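Local structure of extracellular invertase (Aspergillus kawachii, 5XH8) at residues V9-L17 with A507-I515; R242-F253 with I266-L277. The protein probably cleaves sucrose as a family 32 beta-fructofuranosidase and, with high transfructosylation activity, transfers the fructosyl unit to make fructooligosaccharides such as 1-kestose. All coordinates share one frame; numbering follows the deposited sequence.

Interaction 1: residues V9-L17 with A507-I515; sequences VAPPNLSTL and AAARTTDGI
Pro11 and Asn13 run past Ala508 and Thr512 as two loops rather than as paired strands: the CA atoms of Pro11 and Ala508 are 6.0 Å apart, those of Asn13 and Thr512 4.9 Å, and no backbone-to-backbone hydrogen bond links the segments. Two threonine hydroxyls do that work instead. Thr511 OG1 gives its proton to Pro12 O at 2.6 Å, approaching from above the carbonyl plane (38° out of it) rather than along a lone pair. The neighbouring hydroxyl acts as an acceptor, with Leu14 N pointing almost straight at Thr512 OG1 (2.9 Å, 172° at the hydrogen). A chi1 of -51° turns that oxygen away from the threonine's own carbonyl carbon and places Thr512 CG2 3.8 Å from Asn13 OD1.

Beside this polar pair lies a small apolar patch. Leu14 crosses Thr512 at about a right angle and lays its CD1 branch on Ala508 CB at 3.6 Å; the same methyl meets the end of Ile515, while Trp26 and Trp568 also touch the leucine. On the Pro11 side, the ring's CG is the atom nearest Ala507 O. Asn13 sends its CA hydrogen to Thr511 O, while its OD1 accepts from Ser15 N in an Asx turn and from a water (2.7 Å from Asn13 OD1) that also accepts a hydrogen bond from Asp513 N.

The contact ties the N-terminal arm to a loop in the C-terminal domain, between strands 497-501 and 520-523. Since both threonine bonds end on backbone atoms, they grip the arm by its main chain at Pro12 and Leu14, whereas the exposed Asn13 is linked through a single bound water to the backbone N of Asp513.

Interaction 2: residues R242-F253 with I266-L277; sequences RWAFNFETGNVF and IFTTIGTEGSDL
Glu248 and Gly271 form an antiparallel hydrogen-bonded pair, and beyond a beta bulge Asn251 with Thr269 and Phe253 with Phe267 resume the ladder one residue out of step; the axes of strands 250-253 and 266-274 approach to 4.6 Å at their closest. Packing is tight on both faces. Ile270 lays CD1 over one face of the Phe247 ring, 3.8 Å from its centroid and 20° off the normal, a CH-pi contact. Across the sheet, Phe253 (chi1 51°) folds back over its partner strand: CE2 lies 3.6 Å from Phe267 CB, and Thr269 CG2 meets the ring edge. Asn251 O is gripped from opposite faces of its plane, by Thr269 N and by Thr268 OG1 at 2.6 Å. Before the bulge, Phe245 N bonds Glu273 O.

The polar end is built differently. Glu273 and Glu248 cross at about a right angle with carboxylates stacked, their planes 20° apart and Glu248 OE1 3.5 Å from Glu273 OE2. Several partners surround these two carboxyl groups: Asn246 ND2 reaches the anti lone pair of Glu273 OE2 at 2.9 Å, Thr284 bonds Glu273 OE1, and Arg170 and Tyr319 take the two oxygens of Glu248. Water joins here too, donating to Glu248 OE1 at 2.6 Å.

Beyond Gly274 the contact loosens. The Phe245 ring, stacked with Trp125, turns its edge to Glu273 O and to Leu277 CD2, and has Ser275 CB near CE1; Leu277 itself is exposed. The bulged hairpin is part of a blade of the family 32 beta-propeller; bound glycerol about 4 Å from the Glu248 side chain, with Arg170 and Asp171 of the Arg-Asp-Pro motif alongside, is consistent with the fructosyl pocket at the propeller's centre.

Overall arrangement
Interaction 2 lies in the core, its centre about 13 Å from that of the chain, whereas interaction 1 is peripheral at about 29 Å. They hold different elements: 242-253 and 266-277 are nearby parts of one propeller blade, while 9-17 and 507-515 bring together the N-terminal region and a loop some 490 residues later and enclose the other contact along the chain. With centres 35 Å apart and nearest atoms about 19 Å apart, they do not touch. The chemistry follows the setting. The buried hairpin relies on a backbone ladder broken by a bulge, aromatic packing and a polar cluster round two carboxyl groups; the loop contact, burying roughly a third as much surface, depends on two threonine hydroxyls and small apolar groups.

Interaction 1: residues V9-L17 with A507-I515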
loop_
_atom_site.group_PDB
_atom_site.type_symbol
_atom_site.label_atom_id
_atom_site.label_comp_id
_atom_site.label_asym_id
_atom_site.label_seq_id
_atom_site.Cartn_x
_atom_site.Cartn_y
_atom_site.Cartn_z
ATOM N N VAL A 9 -51.952 20.941 12.691
ATOM C CA VAL A 9 -52.683 19.721 12.402
ATOM C C VAL A 9 -51.803 18.525 12.726
ATOM O O VAL A 9 -50.554 18.590 12.629
ATOM C CB VAL A 9 -53.128 19.695 10.918
ATOM C CG1 VAL A 9 -53.798 18.377 10.549
ATOM C CG2 VAL A 9 -54.093 20.843 10.653
ATOM N N ALA A 10 -52.450 17.439 13.142
ATOM C CA ALA A 10 -51.762 16.219 13.529
ATOM C C ALA A 10 -50.866 15.688 12.391
ATOM O O ALA A 10 -51.187 15.881 11.200
ATOM C CB ALA A 10 -52.763 15.156 13.943
ATOM N N PRO A 11 -49.740 15.031 12.753
ATOM C CA PRO A 11 -48.838 14.472 11.738
ATOM C C PRO A 11 -49.354 13.172 11.130
ATOM O O PRO A 11 -50.012 12.403 11.834
ATOM C CB PRO A 11 -47.557 14.166 12.534
ATOM C CG PRO A 11 -48.026 13.939 13.926
ATOM C CD PRO A 11 -49.217 14.841 14.121
ATOM N N PRO A 12 -49.004 12.899 9.855
ATOM C CA PRO A 12 -49.189 11.569 9.315
ATOM C C PRO A 12 -48.073 10.643 9.783
ATOM O O PRO A 12 -47.260 11.004 10.664
ATOM C CB PRO A 12 -49.068 11.790 7.811
ATOM C CG PRO A 12 -48.036 12.874 7.699
ATOM C CD PRO A 12 -48.325 13.783 8.878
ATOM N N ASN A 13 -48.071 9.432 9.230
ATOM C CA ASN A 13 -46.857 8.627 9.175
ATOM C C ASN A 13 -45.945 9.425 8.253
ATOM O O ASN A 13 -46.214 9.536 7.054
ATOM C CB ASN A 13 -47.125 7.241 8.598
ATOM C CG ASN A 13 -45.849 6.372 8.499
ATOM O OD1 ASN A 13 -44.703 6.846 8.569
ATOM N ND2 ASN A 13 -46.062 5.093 8.325
ATOM N N LEU A 14 -44.900 10.024 8.823
ATOM C CA LEU A 14 -44.035 10.932 8.031
ATOM C C LEU A 14 -43.377 10.282 6.812
ATOM O O LEU A 14 -43.097 10.961 5.838
ATOM C CB LEU A 14 -42.982 11.606 8.908
ATOM C CG LEU A 14 -43.558 12.419 10.067
ATOM C CD1 LEU A 14 -42.422 12.943 10.918
ATOM C CD2 LEU A 14 -44.412 13.556 9.550
ATOM N N SER A 15 -43.164 8.969 6.848
ATOM C CA SER A 15 -42.627 8.265 5.685
ATOM C C SER A 15 -43.544 8.203 4.480
ATOM O O SER A 15 -43.098 7.747 3.457
ATOM C CB SER A 15 -42.186 6.859 6.069
ATOM O OG SER A 15 -41.082 6.989 6.942
ATOM N N THR A 16 -44.801 8.655 4.590
ATOM C CA THR A 16 -45.700 8.727 3.431
ATOM C C THR A 16 -45.620 10.043 2.703
ATOM O O THR A 16 -46.199 10.159 1.639
ATOM C CB THR A 16 -47.188 8.495 3.833
ATOM O OG1 THR A 16 -47.644 9.537 4.723
ATOM C CG2 THR A 16 -47.335 7.141 4.509
ATOM N N LEU A 17 -44.934 11.044 3.263
ATOM C CA LEU A 17 -44.887 12.376 2.631
ATOM C C LEU A 17 -43.890 12.410 1.460
ATOM O O LEU A 17 -43.060 11.514 1.346
ATOM C CB LEU A 17 -44.559 13.456 3.664
ATOM C CG LEU A 17 -45.630 13.692 4.741
ATOM C CD1 LEU A 17 -45.080 14.533 5.877
ATOM C CD2 LEU A 17 -46.852 14.373 4.139
ATOM N N ALA A 507 -44.912 14.082 18.986
ATOM C CA ALA A 507 -46.154 13.467 18.485
ATOM C C ALA A 507 -45.924 12.672 17.194
ATOM O O ALA A 507 -46.674 11.744 16.900
ATOM C CB ALA A 507 -47.224 14.523 18.268
ATOM N N ALA A 508 -44.884 13.027 16.431
ATOM C CA ALA A 508 -44.492 12.239 15.248
ATOM C C ALA A 508 -43.943 10.859 15.583
ATOM O O ALA A 508 -44.126 9.915 14.811
ATOM C CB ALA A 508 -43.499 13.013 14.398
ATOM N N ALA A 509 -43.308 10.715 16.744
ATOM C CA ALA A 509 -42.833 9.392 17.214
ATOM C C ALA A 509 -43.940 8.359 17.422
ATOM O O ALA A 509 -43.663 7.161 17.460
ATOM C CB ALA A 509 -42.028 9.537 18.495
ATOM N N ARG A 510 -45.182 8.825 17.567
ATOM C CA ARG A 510 -46.350 7.964 17.743
ATOM C C ARG A 510 -46.886 7.470 16.410
ATOM O O ARG A 510 -47.580 6.474 16.380
ATOM C CB ARG A 510 -47.469 8.730 18.503
ATOM C CG ARG A 510 -47.037 9.242 19.880
ATOM C CD ARG A 510 -47.948 10.306 20.499
ATOM N NE ARG A 510 -47.158 11.110 21.438
ATOM C CZ ARG A 510 -47.415 12.364 21.830
ATOM N NH1 ARG A 510 -48.486 13.031 21.406
ATOM N NH2 ARG A 510 -46.565 12.975 22.653
ATOM N N THR A 511 -46.603 8.185 15.317
ATOM C CA THR A 511 -47.091 7.830 13.978
ATOM C C THR A 511 -46.033 7.267 13.044
ATOM O O THR A 511 -46.359 6.743 11.997
ATOM C CB THR A 511 -47.661 9.068 13.275
ATOM O OG1 THR A 511 -46.609 10.019 13.006
ATOM C CG2 THR A 511 -48.713 9.726 14.151
ATOM N N THR A 512 -44.763 7.389 13.419
ATOM C CA THR A 512 -43.652 7.151 12.503
ATOM C C THR A 512 -42.552 6.352 13.207
ATOM O O THR A 512 -42.214 6.643 14.352
ATOM C CB THR A 512 -43.112 8.512 12.014
ATOM O OG1 THR A 512 -44.203 9.327 11.518
ATOM C CG2 THR A 512 -42.054 8.312 10.919
ATOM N N ASP A 513 -41.987 5.362 12.514
ATOM C CA ASP A 513 -40.844 4.605 13.026
ATOM C C ASP A 513 -39.546 5.437 12.998
ATOM O O ASP A 513 -39.414 6.393 12.225
ATOM C CB ASP A 513 -40.619 3.332 12.195
ATOM C CG ASP A 513 -41.796 2.356 12.268
ATOM O OD1 ASP A 513 -42.381 2.184 13.346
ATOM O OD2 ASP A 513 -42.131 1.770 11.232
ATOM N N GLY A 514 -38.602 5.035 13.834
ATOM C CA GLY A 514 -37.240 5.530 13.787
ATOM C C GLY A 514 -37.041 6.888 14.421
ATOM O O GLY A 514 -36.000 7.504 14.207
ATOM N N ILE A 515 -38.023 7.349 15.198
ATOM C CA ILE A 515 -37.930 8.615 15.911
ATOM C C ILE A 515 -37.743 8.268 17.376
ATOM O O ILE A 515 -38.702 8.026 18.116
ATOM C CB ILE A 515 -39.132 9.541 15.646
ATOM C CG1 ILE A 515 -39.265 9.750 14.127
ATOM C CG2 ILE A 515 -38.946 10.876 16.377
ATOM C CD1 ILE A 515 -40.228 10.817 13.690
HETATM O O HOH W 1 -42.939 5.130 9.700
#

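Interaction 2: residues R242-F253 with I266-L277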
loop_
_atom_site.group_PDB
_atom_site.type_symbol
_atom_site.label_atom_id
_atom_site.label_comp_id
_atom_site.label_asym_id
_atom_site.label_seq_id
_atom_site.Cartn_x
_atom_site.Cartn_y
_atom_site.Cartn_z
ATOM N N ARG A 242 -16.470 3.478 28.949
ATOM C CA ARG A 242 -15.458 2.436 28.871
ATOM C C ARG A 242 -14.456 2.735 27.753
ATOM O O ARG A 242 -14.758 3.427 26.771
ATOM C CB ARG A 242 -16.088 1.063 28.652
ATOM C CG ARG A 242 -17.273 0.717 29.556
ATOM C CD ARG A 242 -17.587 -0.775 29.498
ATOM N NE ARG A 242 -16.517 -1.555 30.137
ATOM C CZ ARG A 242 -16.420 -1.837 31.450
ATOM N NH1 ARG A 242 -17.330 -1.431 32.321
ATOM N NH2 ARG A 242 -15.380 -2.529 31.901
ATOM N N TRP A 243 -13.240 2.235 27.942
ATOM C CA TRP A 243 -12.229 2.238 26.901
ATOM C C TRP A 243 -12.676 1.333 25.745
ATOM O O TRP A 243 -12.322 1.574 24.601
ATOM C CB TRP A 243 -10.871 1.790 27.444
ATOM C CG TRP A 243 -10.320 2.611 28.603
ATOM C CD1 TRP A 243 -9.755 2.117 29.758
ATOM C CD2 TRP A 243 -10.262 4.044 28.721
ATOM N NE1 TRP A 243 -9.344 3.147 30.578
ATOM C CE2 TRP A 243 -9.644 4.339 29.972
ATOM C CE3 TRP A 243 -10.674 5.114 27.904
ATOM C CZ2 TRP A 243 -9.422 5.651 30.405
ATOM C CZ3 TRP A 243 -10.462 6.419 28.338
ATOM C CH2 TRP A 243 -9.838 6.681 29.575
ATOM N N ALA A 244 -13.434 0.287 26.071
ATOM C CA ALA A 244 -14.232 -0.450 25.116
ATOM C C ALA A 244 -13.354 -1.193 24.094
ATOM O O ALA A 244 -12.207 -1.574 24.424
ATOM C CB ALA A 244 -15.273 0.474 24.480
ATOM N N PHE A 245 -13.851 -1.418 22.878
ATOM C CA PHE A 245 -13.166 -2.350 21.961
ATOM C C PHE A 245 -12.274 -1.735 20.903
ATOM O O PHE A 245 -11.520 -2.451 20.244
ATOM C CB PHE A 245 -14.187 -3.250 21.323
ATOM C CG PHE A 245 -14.881 -4.163 22.306
ATOM C CD1 PHE A 245 -16.004 -3.737 23.000
ATOM C CD2 PHE A 245 -14.412 -5.457 22.524
ATOM C CE1 PHE A 245 -16.658 -4.580 23.891
ATOM C CE2 PHE A 245 -15.056 -6.312 23.424
ATOM C CZ PHE A 245 -16.183 -5.873 24.103
ATOM N N ASN A 246 -12.350 -0.420 20.728
ATOM C CA ASN A 246 -11.590 0.268 19.678
ATOM C C ASN A 246 -11.666 1.768 19.928
ATOM O O ASN A 246 -12.702 2.250 20.339
ATOM C CB ASN A 246 -12.188 -0.074 18.302
ATOM C CG ASN A 246 -11.347 0.441 17.162
ATOM O OD1 ASN A 246 -10.199 0.028 16.984
ATOM N ND2 ASN A 246 -11.914 1.341 16.377
ATOM N N PHE A 247 -10.563 2.485 19.722
ATOM C CA PHE A 247 -10.556 3.942 19.762
ATOM C C PHE A 247 -10.701 4.525 18.338
ATOM O O PHE A 247 -10.135 3.988 17.386
ATOM C CB PHE A 247 -9.250 4.509 20.336
ATOM C CG PHE A 247 -9.032 4.289 21.822
ATOM C CD1 PHE A 247 -10.066 3.958 22.705
ATOM C CD2 PHE A 247 -7.753 4.460 22.338
ATOM C CE1 PHE A 247 -9.807 3.768 24.059
ATOM C CE2 PHE A 247 -7.496 4.278 23.700
ATOM C CZ PHE A 247 -8.531 3.943 24.554
ATOM N N GLU A 248 -11.432 5.643 18.247
ATOM C CA GLU A 248 -11.681 6.382 17.001
ATOM C C GLU A 248 -11.411 7.872 17.243
ATOM O O GLU A 248 -11.457 8.348 18.391
ATOM C CB GLU A 248 -13.131 6.179 16.560
ATOM C CG GLU A 248 -13.501 4.711 16.274
ATOM C CD GLU A 248 -14.736 4.588 15.420
ATOM O OE1 GLU A 248 -15.855 4.688 15.987
ATOM O OE2 GLU A 248 -14.580 4.457 14.166
ATOM N N THR A 249 -11.104 8.583 16.162
ATOM C CA THR A 249 -10.982 10.055 16.124
ATOM C C THR A 249 -10.185 10.678 17.279
ATOM O O THR A 249 -10.573 11.718 17.847
ATOM C CB THR A 249 -12.368 10.736 16.002
ATOM O OG1 THR A 249 -13.126 10.533 17.198
ATOM C CG2 THR A 249 -13.122 10.163 14.816
ATOM N N GLY A 250 -9.069 10.028 17.607
ATOM C CA GLY A 250 -8.142 10.525 18.613
ATOM C C GLY A 250 -7.626 11.897 18.228
ATOM O O GLY A 250 -7.063 12.041 17.162
ATOM N N ASN A 251 -7.905 12.908 19.058
ATOM C CA ASN A 251 -7.261 14.218 18.962
ATOM C C ASN A 251 -6.279 14.336 20.138
ATOM O O ASN A 251 -6.583 13.867 21.220
ATOM C CB ASN A 251 -8.261 15.343 19.165
ATOM C CG ASN A 251 -9.340 15.411 18.100
ATOM O OD1 ASN A 251 -9.741 14.431 17.462
ATOM N ND2 ASN A 251 -9.839 16.571 17.959
ATOM N N VAL A 252 -5.178 15.061 19.946
ATOM C CA VAL A 252 -4.192 15.337 21.001
ATOM C C VAL A 252 -3.875 16.834 20.975
ATOM O O VAL A 252 -3.680 17.442 19.906
ATOM C CB VAL A 252 -2.893 14.522 20.801
ATOM C CG1 VAL A 252 -1.895 14.797 21.921
ATOM C CG2 VAL A 252 -3.208 13.041 20.772
ATOM N N PHE A 253 -3.868 17.430 22.165
ATOM C CA PHE A 253 -3.686 18.878 22.322
ATOM C C PHE A 253 -3.297 19.166 23.767
ATOM O O PHE A 253 -3.250 18.265 24.616
ATOM C CB PHE A 253 -4.976 19.636 21.941
ATOM C CG PHE A 253 -6.204 19.106 22.622
ATOM C CD1 PHE A 253 -6.859 17.972 22.136
ATOM C CD2 PHE A 253 -6.689 19.716 23.782
ATOM C CE1 PHE A 253 -7.973 17.464 22.786
ATOM C CE2 PHE A 253 -7.810 19.219 24.421
ATOM C CZ PHE A 253 -8.455 18.096 23.930
ATOM N N ILE A 266 -1.516 17.993 28.851
ATOM C CA ILE A 266 -1.856 17.253 27.633
ATOM C C ILE A 266 -3.174 16.480 27.812
ATOM O O ILE A 266 -3.383 15.754 28.797
ATOM C CB ILE A 266 -0.695 16.329 27.213
ATOM C CG1 ILE A 266 0.477 17.177 26.716
ATOM C CG2 ILE A 266 -1.118 15.354 26.108
ATOM C CD1 ILE A 266 1.796 16.421 26.612
ATOM N N PHE A 267 -4.055 16.655 26.841
ATOM C CA PHE A 267 -5.368 16.001 26.815
ATOM C C PHE A 267 -5.555 15.300 25.469
ATOM O O PHE A 267 -4.940 15.696 24.469
ATOM C CB PHE A 267 -6.471 17.046 26.937
ATOM C CG PHE A 267 -6.610 17.667 28.306
ATOM C CD1 PHE A 267 -5.785 18.723 28.700
ATOM C CD2 PHE A 267 -7.618 17.251 29.170
ATOM C CE1 PHE A 267 -5.946 19.329 29.951
ATOM C CE2 PHE A 267 -7.781 17.848 30.423
ATOM C CZ PHE A 267 -6.940 18.882 30.812
ATOM N N THR A 268 -6.418 14.291 25.447
ATOM C CA THR A 268 -6.884 13.698 24.192
ATOM C C THR A 268 -8.408 13.588 24.240
ATOM O O THR A 268 -8.976 13.413 25.332
ATOM C CB THR A 268 -6.235 12.317 23.928
ATOM O OG1 THR A 268 -6.708 11.761 22.684
ATOM C CG2 THR A 268 -6.508 11.335 25.077
ATOM N N THR A 269 -9.063 13.737 23.090
ATOM C CA THR A 269 -10.467 13.300 22.939
ATOM C C THR A 269 -10.521 12.073 22.023
ATOM O O THR A 269 -9.747 11.977 21.060
ATOM C CB THR A 269 -11.424 14.414 22.476
ATOM O OG1 THR A 269 -11.066 14.898 21.174
ATOM C CG2 THR A 269 -11.398 15.590 23.463
ATOM N N ILE A 270 -11.403 11.128 22.357
ATOM C CA ILE A 270 -11.548 9.890 21.591
ATOM C C ILE A 270 -12.975 9.454 21.589
ATOM O O ILE A 270 -13.692 9.710 22.544
ATOM C CB ILE A 270 -10.764 8.701 22.184
ATOM C CG1 ILE A 270 -10.911 8.648 23.714
ATOM C CG2 ILE A 270 -9.307 8.812 21.813
ATOM C CD1 ILE A 270 -10.601 7.288 24.266
ATOM N N GLY A 271 -13.368 8.783 20.512
ATOM C CA GLY A 271 -14.563 7.965 20.496
ATOM C C GLY A 271 -14.155 6.564 20.922
ATOM O O GLY A 271 -13.096 6.076 20.532
ATOM N N THR A 272 -14.989 5.905 21.718
ATOM C CA THR A 272 -14.777 4.486 21.999
ATOM C C THR A 272 -15.974 3.686 21.515
ATOM O O THR A 272 -17.124 4.101 21.688
ATOM C CB THR A 272 -14.482 4.205 23.505
ATOM O OG1 THR A 272 -15.680 4.241 24.281
ATOM C CG2 THR A 272 -13.515 5.191 24.038
ATOM N N GLU A 273 -15.679 2.544 20.889
ATOM C CA GLU A 273 -16.682 1.658 20.325
ATOM C C GLU A 273 -16.958 0.525 21.316
ATOM O O GLU A 273 -16.104 -0.345 21.530
ATOM C CB GLU A 273 -16.220 1.083 18.985
ATOM C CG GLU A 273 -15.961 2.129 17.913
ATOM C CD GLU A 273 -15.917 1.509 16.530
ATOM O OE1 GLU A 273 -16.998 1.100 16.035
ATOM O OE2 GLU A 273 -14.801 1.388 15.982
ATOM N N GLY A 274 -18.155 0.564 21.905
ATOM C CA GLY A 274 -18.600 -0.400 22.904
ATOM C C GLY A 274 -19.620 -1.402 22.416
ATOM O O GLY A 274 -20.200 -1.281 21.316
ATOM N N SER A 275 -19.833 -2.404 23.260
ATOM C CA SER A 275 -20.702 -3.524 22.948
ATOM C C SER A 275 -21.143 -4.179 24.240
ATOM O O SER A 275 -20.389 -4.170 25.199
ATOM C CB SER A 275 -19.917 -4.548 22.144
ATOM O OG SER A 275 -20.749 -5.590 21.665
ATOM N N ASP A 276 -22.342 -4.753 24.251
ATOM C CA ASP A 276 -22.685 -5.805 25.225
ATOM C C ASP A 276 -22.015 -7.091 24.808
ATOM O O ASP A 276 -21.595 -7.231 23.660
ATOM C CB ASP A 276 -24.176 -6.053 25.262
ATOM C CG ASP A 276 -24.935 -4.822 25.590
ATOM O OD1 ASP A 276 -24.637 -4.214 26.650
ATOM O OD2 ASP A 276 -25.797 -4.447 24.766
ATOM N N LEU A 277 -21.902 -8.021 25.750
ATOM C CA LEU A 277 -21.451 -9.381 25.452
ATOM C C LEU A 277 -22.691 -10.280 25.334
ATOM O O LEU A 277 -23.665 -10.050 26.049
ATOM C CB LEU A 277 -20.508 -9.885 26.542
ATOM C CG LEU A 277 -19.216 -9.081 26.710
ATOM C CD1 LEU A 277 -18.404 -9.634 27.871
ATOM C CD2 LEU A 277 -18.390 -9.076 25.429
HETATM O O HOH W 2 -18.262 4.174 15.092
HETATM O O HOH W 3 -12.118 13.129 19.453
#